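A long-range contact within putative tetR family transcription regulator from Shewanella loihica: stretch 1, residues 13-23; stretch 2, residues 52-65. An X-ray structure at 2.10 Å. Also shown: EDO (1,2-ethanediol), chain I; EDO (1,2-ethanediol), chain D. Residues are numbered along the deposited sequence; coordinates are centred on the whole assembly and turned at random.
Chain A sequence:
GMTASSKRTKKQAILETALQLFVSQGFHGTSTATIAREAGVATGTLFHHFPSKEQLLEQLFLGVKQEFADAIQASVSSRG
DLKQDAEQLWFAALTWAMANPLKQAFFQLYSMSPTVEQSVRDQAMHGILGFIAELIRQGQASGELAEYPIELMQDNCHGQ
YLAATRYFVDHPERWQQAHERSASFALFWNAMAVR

Stretch 1 13-23: AILETALQLFV
Stretch 2 52-65: SKEQLLEQLFLGVK

Two helices of one chain cross almost at a right angle, 92° between their N-to-C directions (signed crossing angle -92°), and are held by apolar packing with no hydrogen bond between them. Their axes approach to 10.3 Å, and the contact buries 475 Å², both sides summed. Residues 13-23 are helical throughout, within a helix that extends beyond both ends; the second helix runs from Lys53 through Lys65 and continues. Phi and psi lie near -62° and -45°, drifting to -64°/-24° at Phe22 and -86°/-49° at Val23. Ser52 (-143°/163°, chi1 p) is the N-cap: its OG accepts from Gln55 N at 3.1 Å.

The register is set by Leu15 and Leu60, CA to CA 6.3 Å, and by Ala18 and Leu57, CA to CA 7.9 Å. At the centre, Leu60 (chi1 t, chi2 p) points toward the first helix as a knob in a hole formed by Leu15, Ala18, Leu19 and Phe22. Its CD1 lies 3.8 Å from Leu15 O and its CD2 3.7 Å from Leu19 CA, so the branched side chain reaches the backbone itself. Leu15 O already accepts from Leu19 N at 3.0 Å, within the helix.

Leu56, also t,p and pointing toward its partner, fills the neighbouring space: its CD2 is 3.8 Å from Ile14 CG2 and 3.9 Å from Ala18 CB, while its CD1 is 3.9 Å from Leu15 CD2. Ala18 points toward the second helix with just a methyl group, which leaves room for both leucines. Leu15 (m,t) leaves its backbone sideways, but its end comes nearer; CD2 also lies 4.2 Å from Leu60 CB. Leu19 (t,p) brings CB to 4.0 Å from Leu60 CD1 and CD1 to 4.3 Å from Val64 CG2.

Phe22 (chi1 m, chi2 -17°) points toward the second helix and, with 96 Å² covered, supplies the broadest surface. Its CD2 is 3.8 Å from Leu60 CD2 and 3.9 Å from Leu57 CD1; its CE2 is 3.9 Å from Leu57 CA. At the ring edge, CZ lies 4.1 Å from Lys53 CG, where the lysine contributes aliphatic chain while its NZ bonds elsewhere in the structure.

Polar groups lie off the contact. Glu16 and Glu54 point away, and Thr17 OG1 donates to Ala13 O at 2.9 Å. Glu58 OE2 accepts from O1 of the chain I ethanediol at 2.7 Å, and Lys65 NZ donates to O1 and O2 of the chain D ethanediol, each at 2.8 Å.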

# COMPACT_ATOMS: atom_id res chain seq x y z
N ALA A 13 -10.02 23.34 12.20
CA ALA A 13 -11.25 23.05 11.46
C ALA A 13 -10.91 22.69 10.00
O ALA A 13 -11.49 21.75 9.46
CB ALA A 13 -12.19 24.25 11.50
N ILE A 14 -9.93 23.42 9.40
CA ILE A 14 -9.46 23.18 8.03
C ILE A 14 -8.80 21.80 7.95
O ILE A 14 -9.20 20.99 7.11
CB ILE A 14 -8.51 24.30 7.51
CG1 ILE A 14 -9.27 25.63 7.32
CG2 ILE A 14 -7.81 23.85 6.21
CD1 ILE A 14 -8.40 26.91 7.44
N LEU A 15 -7.83 21.52 8.85
CA LEU A 15 -7.09 20.26 8.88
C LEU A 15 -8.03 19.05 9.05
O LEU A 15 -7.95 18.12 8.26
CB LEU A 15 -6.04 20.29 9.99
CG LEU A 15 -4.78 21.08 9.68
CD1 LEU A 15 -4.06 21.46 10.96
CD2 LEU A 15 -3.85 20.30 8.75
N GLU A 16 -8.97 19.11 10.02
CA GLU A 16 -9.97 18.07 10.30
C GLU A 16 -10.94 17.85 9.13
O GLU A 16 -11.31 16.71 8.85
CB GLU A 16 -10.80 18.43 11.55
CG GLU A 16 -10.09 18.17 12.87
CD GLU A 16 -10.95 18.37 14.10
OE1 GLU A 16 -12.16 18.05 14.05
OE2 GLU A 16 -10.40 18.82 15.14
N THR A 17 -11.40 18.95 8.49
CA THR A 17 -12.34 18.89 7.36
C THR A 17 -11.60 18.32 6.14
O THR A 17 -12.17 17.47 5.44
CB THR A 17 -12.97 20.27 7.08
OG1 THR A 17 -13.87 20.63 8.13
CG2 THR A 17 -13.72 20.31 5.77
N ALA A 18 -10.34 18.78 5.89
CA ALA A 18 -9.47 18.29 4.80
C ALA A 18 -9.25 16.78 4.93
O ALA A 18 -9.35 16.07 3.92
CB ALA A 18 -8.13 19.01 4.80
N LEU A 19 -8.99 16.29 6.16
CA LEU A 19 -8.77 14.86 6.43
C LEU A 19 -9.98 14.06 5.98
O LEU A 19 -9.83 13.10 5.22
CB LEU A 19 -8.46 14.61 7.92
CG LEU A 19 -8.37 13.13 8.36
CD1 LEU A 19 -7.04 12.50 7.93
CD2 LEU A 19 -8.53 13.01 9.86
N GLN A 20 -11.19 14.48 6.40
CA GLN A 20 -12.44 13.83 6.02
C GLN A 20 -12.61 13.81 4.49
O GLN A 20 -12.89 12.75 3.92
CB GLN A 20 -13.64 14.55 6.67
CG GLN A 20 -13.75 14.37 8.17
N LEU A 21 -12.43 14.95 3.83
CA LEU A 21 -12.66 15.07 2.39
C LEU A 21 -11.61 14.37 1.55
O LEU A 21 -11.98 13.74 0.56
CB LEU A 21 -12.80 16.53 1.97
CG LEU A 21 -14.04 17.26 2.48
CD1 LEU A 21 -13.89 18.75 2.31
CD2 LEU A 21 -15.32 16.78 1.76
N PHE A 22 -10.31 14.45 1.93
CA PHE A 22 -9.24 13.77 1.18
C PHE A 22 -9.43 12.25 1.24
O PHE A 22 -8.98 11.55 0.34
CB PHE A 22 -7.84 14.16 1.71
CG PHE A 22 -7.38 15.57 1.42
CD1 PHE A 22 -8.00 16.34 0.45
CD2 PHE A 22 -6.31 16.12 2.12
CE1 PHE A 22 -7.57 17.63 0.17
CE2 PHE A 22 -5.87 17.41 1.84
CZ PHE A 22 -6.51 18.17 0.88
N VAL A 23 -10.12 11.75 2.26
CA VAL A 23 -10.38 10.31 2.36
C VAL A 23 -11.64 9.94 1.55
O VAL A 23 -11.59 8.98 0.78
CB VAL A 23 -10.49 9.87 3.84
CG1 VAL A 23 -11.23 8.54 3.98
CG2 VAL A 23 -9.11 9.81 4.49
N SER A 52 -1.30 26.47 -0.66
CA SER A 52 -1.75 25.58 -1.72
C SER A 52 -2.41 24.35 -1.10
O SER A 52 -2.25 24.10 0.10
CB SER A 52 -0.60 25.19 -2.64
OG SER A 52 0.31 24.29 -2.02
N LYS A 53 -3.19 23.61 -1.91
CA LYS A 53 -3.88 22.40 -1.46
C LYS A 53 -2.83 21.32 -1.17
O LYS A 53 -3.03 20.51 -0.27
CB LYS A 53 -4.88 21.95 -2.52
CG LYS A 53 -5.98 21.05 -1.98
CD LYS A 53 -7.03 20.74 -3.05
CE LYS A 53 -6.49 19.89 -4.18
NZ LYS A 53 -7.55 19.57 -5.16
N GLU A 54 -1.71 21.35 -1.92
CA GLU A 54 -0.54 20.49 -1.79
C GLU A 54 0.09 20.66 -0.40
O GLU A 54 0.34 19.66 0.27
CB GLU A 54 0.49 20.83 -2.89
CG GLU A 54 0.15 20.32 -4.28
CD GLU A 54 -0.95 21.02 -5.05
OE1 GLU A 54 -1.30 22.18 -4.71
OE2 GLU A 54 -1.47 20.41 -6.01
N GLN A 55 0.30 21.93 0.05
CA GLN A 55 0.86 22.23 1.37
C GLN A 55 -0.07 21.76 2.50
O GLN A 55 0.41 21.23 3.50
CB GLN A 55 1.16 23.72 1.51
CG GLN A 55 2.59 24.02 1.07
CD GLN A 55 2.86 25.49 0.90
OE1 GLN A 55 2.74 26.04 -0.20
NE2 GLN A 55 3.27 26.15 1.97
N LEU A 56 -1.41 21.91 2.31
CA LEU A 56 -2.40 21.44 3.27
C LEU A 56 -2.29 19.91 3.40
O LEU A 56 -2.26 19.40 4.53
CB LEU A 56 -3.81 21.88 2.86
CG LEU A 56 -5.03 21.37 3.66
CD1 LEU A 56 -4.87 21.55 5.19
CD2 LEU A 56 -6.32 22.07 3.18
N LEU A 57 -2.20 19.18 2.27
CA LEU A 57 -2.04 17.72 2.30
C LEU A 57 -0.74 17.32 3.02
O LEU A 57 -0.74 16.38 3.80
CB LEU A 57 -2.08 17.10 0.88
CG LEU A 57 -1.73 15.59 0.80
CD1 LEU A 57 -2.73 14.76 1.56
CD2 LEU A 57 -1.59 15.11 -0.65
N GLU A 58 0.36 18.04 2.74
CA GLU A 58 1.68 17.74 3.32
C GLU A 58 1.68 17.96 4.84
O GLU A 58 2.21 17.12 5.57
CB GLU A 58 2.76 18.59 2.65
CG GLU A 58 3.02 18.16 1.22
CD GLU A 58 3.95 19.04 0.40
OE1 GLU A 58 4.41 20.09 0.92
OE2 GLU A 58 4.22 18.68 -0.76
N GLN A 59 1.05 19.06 5.30
CA GLN A 59 0.97 19.39 6.73
C GLN A 59 0.08 18.38 7.44
O GLN A 59 0.42 17.95 8.55
CB GLN A 59 0.48 20.84 6.96
CG GLN A 59 1.48 21.93 6.54
CD GLN A 59 2.86 21.75 7.14
OE1 GLN A 59 3.04 21.78 8.36
NE2 GLN A 59 3.85 21.53 6.29
N LEU A 60 -1.03 17.99 6.80
CA LEU A 60 -1.93 16.97 7.35
C LEU A 60 -1.19 15.64 7.48
O LEU A 60 -1.22 15.00 8.54
CB LEU A 60 -3.16 16.83 6.43
CG LEU A 60 -4.19 15.79 6.83
CD1 LEU A 60 -4.78 16.07 8.22
CD2 LEU A 60 -5.27 15.67 5.77
N PHE A 61 -0.51 15.22 6.38
CA PHE A 61 0.26 13.98 6.29
C PHE A 61 1.25 13.86 7.43
O PHE A 61 1.21 12.88 8.17
CB PHE A 61 0.99 13.92 4.93
CG PHE A 61 1.80 12.67 4.69
CD1 PHE A 61 1.19 11.48 4.31
CD2 PHE A 61 3.19 12.68 4.82
CE1 PHE A 61 1.94 10.33 4.10
CE2 PHE A 61 3.93 11.53 4.59
CZ PHE A 61 3.31 10.36 4.22
N LEU A 62 2.12 14.89 7.61
CA LEU A 62 3.15 14.88 8.65
C LEU A 62 2.54 14.90 10.05
O LEU A 62 3.06 14.22 10.96
CB LEU A 62 4.15 16.05 8.48
CG LEU A 62 4.99 16.05 7.19
CD1 LEU A 62 5.69 17.38 7.02
CD2 LEU A 62 6.00 14.89 7.16
N GLY A 63 1.43 15.62 10.19
CA GLY A 63 0.68 15.72 11.44
C GLY A 63 0.15 14.38 11.91
O GLY A 63 0.38 14.00 13.06
N VAL A 64 -0.53 13.65 11.00
CA VAL A 64 -1.09 12.32 11.31
C VAL A 64 0.08 11.33 11.57
O VAL A 64 0.01 10.57 12.54
CB VAL A 64 -2.09 11.79 10.23
CG1 VAL A 64 -2.70 10.46 10.68
CG2 VAL A 64 -3.22 12.80 9.97
N LYS A 65 1.15 11.38 10.76
CA LYS A 65 2.34 10.53 10.98
C LYS A 65 2.91 10.77 12.39
O LYS A 65 3.20 9.79 13.09
CB LYS A 65 3.43 10.78 9.90
CG LYS A 65 3.11 10.22 8.52
CD LYS A 65 3.44 8.73 8.42
CE LYS A 65 2.95 8.15 7.13
NZ LYS A 65 3.61 6.85 6.85
C1 EDO I . 1.66 16.34 -2.15
O1 EDO I . 3.01 16.47 -1.70
C2 EDO I . 1.38 17.18 -3.39
O2 EDO I . 2.52 17.37 -4.24
C1 EDO D . 3.12 3.83 8.79
O1 EDO D . 3.83 5.06 8.94
C2 EDO D . 1.66 4.15 8.48
O2 EDO D . 1.58 5.01 7.35